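Local coordinates for scyllo-inosose 3-dehydrogenase (Thermotoga maritima, PDB 3IP1), which catalyses the NAD(+)-dependent oxidation of scyllo-inosose to 3-dehydro-scyllo-inosose, probably as a step in myo-inositol degradation, at residues G27-P40 and T77-F91. Sequence-based numbering, arbitrary orientation.
Sequences GKLTWLGSKVWRYP and TDEEGYILYPGLTGF
The carbonyl oxygen of T89 is gripped by two donors that reach it from opposite faces of its plane: the backbone N of T30 lies 3.0 Å from T89 O on a nearly straight bond, while NE1 of W37 stands above the carbonyl plane, 3.3 Å from the same oxygen. T89 N returns a bond to T30 O, completing a single antiparallel hydrogen-bonded pair. The W37 indole combines polar and apolar contact: its NE1 edge is turned to T89, one face takes F91, whose ring edge points at the five-membered ring with the planes at 58°, and V36 CG1 lies over the opposite face. An alanine in place of W37 would probably leave the F91 edge without its aromatic partner and T89 O with one donor fewer. The contact lays loop 77-91, part of the GroES-like domain of this zinc-containing alcohol dehydrogenase, along the chain that enters a small antiparallel sheet through strand 37-38, paired with strand 3-12; W12 of the latter also meets W37 edge-to-face. A second short bridge pairs R38 with Y82, and I83 N bonds to W37 O. With CG anti to the backbone N (chi1 -154°) and the chain extended from there to NE, CD of R38 is carried across the face of the Y82 ring, 3.9 Å from its centroid. Beyond it the guanidinium clasps E80 O side-on and in its own plane, NE at 2.8 Å and NH2 at 3.1 Å, while D13 takes NH1 in a salt bridge. Back beside the T30-T89 pair, L88 CD1 sits over the five-membered ring of W31, 3.5 Å from its centroid, and L29 CD1 meets the same methyl.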
loop_
_atom_site.group_PDB
_atom_site.type_symbol
_atom_site.label_atom_id
_atom_site.label_comp_id
_atom_site.label_asym_id
_atom_site.label_seq_id
_atom_site.Cartn_x
_atom_site.Cartn_y
_atom_site.Cartn_z
ATOM N N GLY A 27 -11.169 6.518 42.908
ATOM C CA GLY A 27 -12.278 7.440 43.212
ATOM C C GLY A 27 -12.641 8.406 42.088
ATOM O O GLY A 27 -13.673 9.102 42.152
ATOM N N LYS A 28 -11.805 8.438 41.049
ATOM C CA LYS A 28 -11.906 9.466 40.024
ATOM C C LYS A 28 -11.939 8.983 38.572
ATOM O O LYS A 28 -12.688 9.522 37.760
ATOM C CB LYS A 28 -10.765 10.452 40.188
ATOM C CG LYS A 28 -10.838 11.250 41.475
ATOM C CD LYS A 28 -9.644 12.191 41.557
ATOM C CE LYS A 28 -9.607 12.945 42.874
ATOM N NZ LYS A 28 -8.195 13.356 43.153
ATOM N N LEU A 29 -11.115 7.990 38.248
ATOM C CA LEU A 29 -10.870 7.618 36.858
ATOM C C LEU A 29 -10.542 6.141 36.717
ATOM O O LEU A 29 -9.684 5.620 37.418
ATOM C CB LEU A 29 -9.709 8.452 36.275
ATOM C CG LEU A 29 -9.286 8.187 34.811
ATOM C CD1 LEU A 29 -10.220 8.856 33.841
ATOM C CD2 LEU A 29 -7.849 8.651 34.549
ATOM N N THR A 30 -11.203 5.484 35.771
ATOM C CA THR A 30 -10.836 4.115 35.431
ATOM C C THR A 30 -10.880 3.861 33.932
ATOM O O THR A 30 -11.675 4.486 33.216
ATOM C CB THR A 30 -11.710 3.053 36.174
ATOM O OG1 THR A 30 -11.232 1.742 35.854
ATOM C CG2 THR A 30 -13.161 3.145 35.776
ATOM N N TRP A 31 -10.039 2.921 33.476
ATOM C CA TRP A 31 -10.115 2.414 32.109
ATOM C C TRP A 31 -11.187 1.330 31.951
ATOM O O TRP A 31 -11.549 0.985 30.825
ATOM C CB TRP A 31 -8.737 1.939 31.623
ATOM C CG TRP A 31 -7.952 3.103 31.054
ATOM C CD1 TRP A 31 -7.232 4.046 31.752
ATOM C CD2 TRP A 31 -7.857 3.465 29.675
ATOM N NE1 TRP A 31 -6.687 4.972 30.877
ATOM C CE2 TRP A 31 -7.061 4.642 29.600
ATOM C CE3 TRP A 31 -8.378 2.916 28.482
ATOM C CZ2 TRP A 31 -6.759 5.268 28.377
ATOM C CZ3 TRP A 31 -8.073 3.546 27.260
ATOM C CH2 TRP A 31 -7.273 4.707 27.226
ATOM N N LEU A 32 -11.727 0.851 33.090
ATOM C CA LEU A 32 -12.771 -0.186 33.102
ATOM C C LEU A 32 -14.112 0.237 33.741
ATOM O O LEU A 32 -14.518 -0.260 34.809
ATOM C CB LEU A 32 -12.237 -1.470 33.752
ATOM C CG LEU A 32 -11.176 -2.247 32.970
ATOM C CD1 LEU A 32 -10.597 -3.358 33.840
ATOM C CD2 LEU A 32 -11.760 -2.816 31.633
ATOM N N GLY A 33 -14.819 1.127 33.052
ATOM C CA GLY A 33 -16.050 1.717 33.580
ATOM C C GLY A 33 -16.995 0.763 34.284
ATOM O O GLY A 33 -17.352 0.969 35.446
ATOM N N SER A 34 -17.393 -0.289 33.584
ATOM C CA SER A 34 -18.452 -1.154 34.052
ATOM C C SER A 34 -18.033 -2.011 35.250
ATOM O O SER A 34 -18.871 -2.625 35.896
ATOM C CB SER A 34 -18.954 -2.026 32.909
ATOM O OG SER A 34 -17.897 -2.821 32.427
ATOM N N LYS A 35 -16.742 -2.050 35.541
ATOM C CA LYS A 35 -16.227 -2.773 36.702
ATOM C C LYS A 35 -16.163 -1.886 37.944
ATOM O O LYS A 35 -15.822 -2.370 39.022
ATOM C CB LYS A 35 -14.813 -3.309 36.424
ATOM C CG LYS A 35 -14.721 -4.259 35.235
ATOM C CD LYS A 35 -15.546 -5.519 35.479
ATOM C CE LYS A 35 -15.064 -6.663 34.603
ATOM N NZ LYS A 35 -15.942 -7.845 34.776
ATOM N N VAL A 36 -16.468 -0.594 37.785
ATOM C CA VAL A 36 -16.184 0.385 38.831
ATOM C C VAL A 36 -17.365 1.288 39.197
ATOM O O VAL A 36 -17.749 1.384 40.363
ATOM C CB VAL A 36 -14.985 1.253 38.420
ATOM C CG1 VAL A 36 -14.797 2.435 39.391
ATOM C CG2 VAL A 36 -13.720 0.404 38.371
ATOM N N TRP A 37 -17.926 1.957 38.194
ATOM C CA TRP A 37 -18.958 2.952 38.416
ATOM C C TRP A 37 -20.341 2.338 38.582
ATOM O O TRP A 37 -20.780 1.498 37.787
ATOM C CB TRP A 37 -18.955 4.002 37.293
ATOM C CG TRP A 37 -17.651 4.730 37.122
ATOM C CD1 TRP A 37 -16.782 4.594 36.080
ATOM C CD2 TRP A 37 -17.057 5.701 38.015
ATOM N NE1 TRP A 37 -15.701 5.418 36.254
ATOM C CE2 TRP A 37 -15.839 6.108 37.430
ATOM C CE3 TRP A 37 -17.439 6.265 39.246
ATOM C CZ2 TRP A 37 -14.989 7.060 38.030
ATOM C CZ3 TRP A 37 -16.603 7.216 39.839
ATOM C CH2 TRP A 37 -15.392 7.607 39.223
ATOM N N ARG A 38 -21.031 2.790 39.620
ATOM C CA ARG A 38 -22.326 2.231 40.009
ATOM C C ARG A 38 -23.357 3.348 40.256
ATOM O O ARG A 38 -22.994 4.437 40.706
ATOM C CB ARG A 38 -22.111 1.430 41.285
ATOM C CG ARG A 38 -23.088 0.322 41.510
ATOM C CD ARG A 38 -22.604 -0.522 42.665
ATOM N NE ARG A 38 -23.436 -1.690 42.849
ATOM C CZ ARG A 38 -23.371 -2.479 43.915
ATOM N NH1 ARG A 38 -22.520 -2.205 44.900
ATOM N NH2 ARG A 38 -24.166 -3.532 43.993
ATOM N N TYR A 39 -24.627 3.058 39.978
ATOM C CA TYR A 39 -25.765 3.975 40.201
ATOM C C TYR A 39 -25.592 5.326 39.506
ATOM O O TYR A 39 -25.666 6.362 40.143
ATOM C CB TYR A 39 -26.048 4.182 41.703
ATOM C CG TYR A 39 -25.990 2.891 42.520
ATOM C CD1 TYR A 39 -26.925 1.871 42.325
ATOM C CD2 TYR A 39 -24.991 2.694 43.472
ATOM C CE1 TYR A 39 -26.864 0.679 43.065
ATOM C CE2 TYR A 39 -24.934 1.521 44.224
ATOM C CZ TYR A 39 -25.869 0.520 44.003
ATOM O OH TYR A 39 -25.798 -0.622 44.737
ATOM N N PRO A 40 -25.371 5.318 38.178
ATOM C CA PRO A 40 -25.132 6.595 37.510
ATOM C C PRO A 40 -26.385 7.453 37.510
ATOM O O PRO A 40 -27.500 6.932 37.517
ATOM C CB PRO A 40 -24.801 6.172 36.078
ATOM C CG PRO A 40 -25.607 4.874 35.901
ATOM C CD PRO A 40 -25.466 4.198 37.222
ATOM N N THR A 77 -27.631 0.697 33.582
ATOM C CA THR A 77 -26.949 -0.254 34.473
ATOM C C THR A 77 -27.375 -1.701 34.279
ATOM O O THR A 77 -28.454 -1.971 33.770
ATOM C CB THR A 77 -27.196 0.073 35.951
ATOM O OG1 THR A 77 -28.542 -0.276 36.273
ATOM C CG2 THR A 77 -26.962 1.556 36.239
ATOM N N ASP A 78 -26.524 -2.627 34.714
ATOM C CA ASP A 78 -26.940 -4.020 34.846
ATOM C C ASP A 78 -27.772 -4.182 36.115
ATOM O O ASP A 78 -28.052 -3.194 36.817
ATOM C CB ASP A 78 -25.737 -4.958 34.845
ATOM C CG ASP A 78 -24.777 -4.686 35.992
ATOM O OD1 ASP A 78 -25.193 -4.054 37.000
ATOM O OD2 ASP A 78 -23.602 -5.105 35.879
ATOM N N GLU A 79 -28.161 -5.414 36.419
ATOM C CA GLU A 79 -28.989 -5.704 37.595
ATOM C C GLU A 79 -28.391 -5.258 38.935
ATOM O O GLU A 79 -29.126 -5.011 39.885
ATOM C CB GLU A 79 -29.321 -7.194 37.646
ATOM C CG GLU A 79 -30.203 -7.648 36.493
ATOM C CD GLU A 79 -30.930 -8.961 36.773
ATOM O OE1 GLU A 79 -30.456 -9.787 37.612
ATOM O OE2 GLU A 79 -31.993 -9.163 36.134
ATOM N N GLU A 80 -27.071 -5.136 38.997
ATOM C CA GLU A 80 -26.378 -4.781 40.226
ATOM C C GLU A 80 -26.036 -3.305 40.269
ATOM O O GLU A 80 -25.280 -2.870 41.142
ATOM C CB GLU A 80 -25.090 -5.600 40.395
ATOM C CG GLU A 80 -25.302 -7.060 40.732
ATOM C CD GLU A 80 -25.571 -7.905 39.494
ATOM O OE1 GLU A 80 -24.893 -7.683 38.458
ATOM O OE2 GLU A 80 -26.456 -8.794 39.550
ATOM N N GLY A 81 -26.558 -2.540 39.310
ATOM C CA GLY A 81 -26.334 -1.093 39.287
ATOM C C GLY A 81 -25.048 -0.561 38.648
ATOM O O GLY A 81 -24.832 0.658 38.626
ATOM N N TYR A 82 -24.202 -1.447 38.120
ATOM C CA TYR A 82 -22.994 -1.013 37.386
ATOM C C TYR A 82 -23.345 -0.513 35.998
ATOM O O TYR A 82 -24.203 -1.098 35.332
ATOM C CB TYR A 82 -21.941 -2.131 37.299
ATOM C CG TYR A 82 -21.351 -2.418 38.653
ATOM C CD1 TYR A 82 -20.245 -1.722 39.106
ATOM C CD2 TYR A 82 -21.948 -3.357 39.513
ATOM C CE1 TYR A 82 -19.719 -1.957 40.365
ATOM C CE2 TYR A 82 -21.424 -3.602 40.779
ATOM C CZ TYR A 82 -20.321 -2.892 41.195
ATOM O OH TYR A 82 -19.798 -3.110 42.435
ATOM N N ILE A 83 -22.665 0.552 35.564
ATOM C CA ILE A 83 -22.849 1.093 34.206
ATOM C C ILE A 83 -22.512 0.019 33.159
ATOM O O ILE A 83 -21.717 -0.894 33.438
ATOM C CB ILE A 83 -22.027 2.378 33.968
ATOM C CG1 ILE A 83 -20.543 2.057 33.794
ATOM C CG2 ILE A 83 -22.250 3.370 35.105
ATOM C CD1 ILE A 83 -19.656 3.256 33.567
ATOM N N LEU A 84 -23.136 0.115 31.985
ATOM C CA LEU A 84 -22.910 -0.840 30.904
ATOM C C LEU A 84 -21.630 -0.500 30.112
ATOM O O LEU A 84 -20.927 -1.387 29.652
ATOM C CB LEU A 84 -24.145 -0.928 29.978
ATOM C CG LEU A 84 -25.454 -1.496 30.572
ATOM C CD1 LEU A 84 -26.426 -1.939 29.460
ATOM C CD2 LEU A 84 -25.194 -2.666 31.526
ATOM N N TYR A 85 -21.312 0.788 30.000
ATOM C CA TYR A 85 -20.114 1.214 29.283
ATOM C C TYR A 85 -18.818 0.681 29.901
ATOM O O TYR A 85 -18.485 0.983 31.052
ATOM C CB TYR A 85 -20.066 2.735 29.129
ATOM C CG TYR A 85 -18.935 3.193 28.241
ATOM C CD1 TYR A 85 -18.988 3.002 26.850
ATOM C CD2 TYR A 85 -17.810 3.777 28.788
ATOM C CE1 TYR A 85 -17.929 3.411 26.025
ATOM C CE2 TYR A 85 -16.742 4.183 27.987
ATOM C CZ TYR A 85 -16.808 4.004 26.615
ATOM O OH TYR A 85 -15.750 4.422 25.846
ATOM N N PRO A 86 -18.063 -0.094 29.115
ATOM C CA PRO A 86 -16.925 -0.824 29.674
ATOM C C PRO A 86 -15.584 -0.081 29.661
ATOM O O PRO A 86 -14.613 -0.585 30.230
ATOM C CB PRO A 86 -16.856 -2.085 28.795
ATOM C CG PRO A 86 -17.471 -1.655 27.444
ATOM C CD PRO A 86 -18.313 -0.421 27.694
ATOM N N GLY A 87 -15.541 1.109 29.050
ATOM C CA GLY A 87 -14.278 1.815 28.803
ATOM C C GLY A 87 -13.887 2.941 29.753
ATOM O O GLY A 87 -14.376 3.037 30.886
ATOM N N LEU A 88 -12.970 3.784 29.279
ATOM C CA LEU A 88 -12.443 4.927 30.025
ATOM C C LEU A 88 -13.539 5.905 30.466
ATOM O O LEU A 88 -14.324 6.387 29.654
ATOM C CB LEU A 88 -11.409 5.660 29.167
ATOM C CG LEU A 88 -10.738 6.910 29.728
ATOM C CD1 LEU A 88 -9.814 6.533 30.911
ATOM C CD2 LEU A 88 -9.970 7.605 28.627
ATOM N N THR A 89 -13.563 6.190 31.767
ATOM C CA THR A 89 -14.602 7.001 32.390
ATOM C C THR A 89 -14.052 7.712 33.638
ATOM O O THR A 89 -13.471 7.075 34.519
ATOM C CB THR A 89 -15.821 6.133 32.775
ATOM O OG1 THR A 89 -15.359 4.844 33.202
ATOM C CG2 THR A 89 -16.759 5.945 31.582
ATOM N N GLY A 90 -14.235 9.029 33.692
ATOM C CA GLY A 90 -13.780 9.854 34.818
ATOM C C GLY A 90 -14.942 10.715 35.296
ATOM O O GLY A 90 -15.197 11.761 34.723
ATOM N N PHE A 91 -15.663 10.254 36.325
ATOM C CA PHE A 91 -16.879 10.922 36.826
ATOM C C PHE A 91 -16.635 11.739 38.104
ATOM O O PHE A 91 -15.822 11.341 38.946
ATOM C CB PHE A 91 -17.994 9.890 37.072
ATOM C CG PHE A 91 -18.410 9.110 35.829
ATOM C CD1 PHE A 91 -18.513 9.735 34.585
ATOM C CD2 PHE A 91 -18.726 7.751 35.921
ATOM C CE1 PHE A 91 -18.888 9.028 33.464
ATOM C CE2 PHE A 91 -19.116 7.028 34.803
ATOM C CZ PHE A 91 -19.212 7.671 33.566
HETATM O O HOH W 1 -15.441 10.879 41.539
HETATM O O HOH W 2 -15.136 -2.540 32.069
#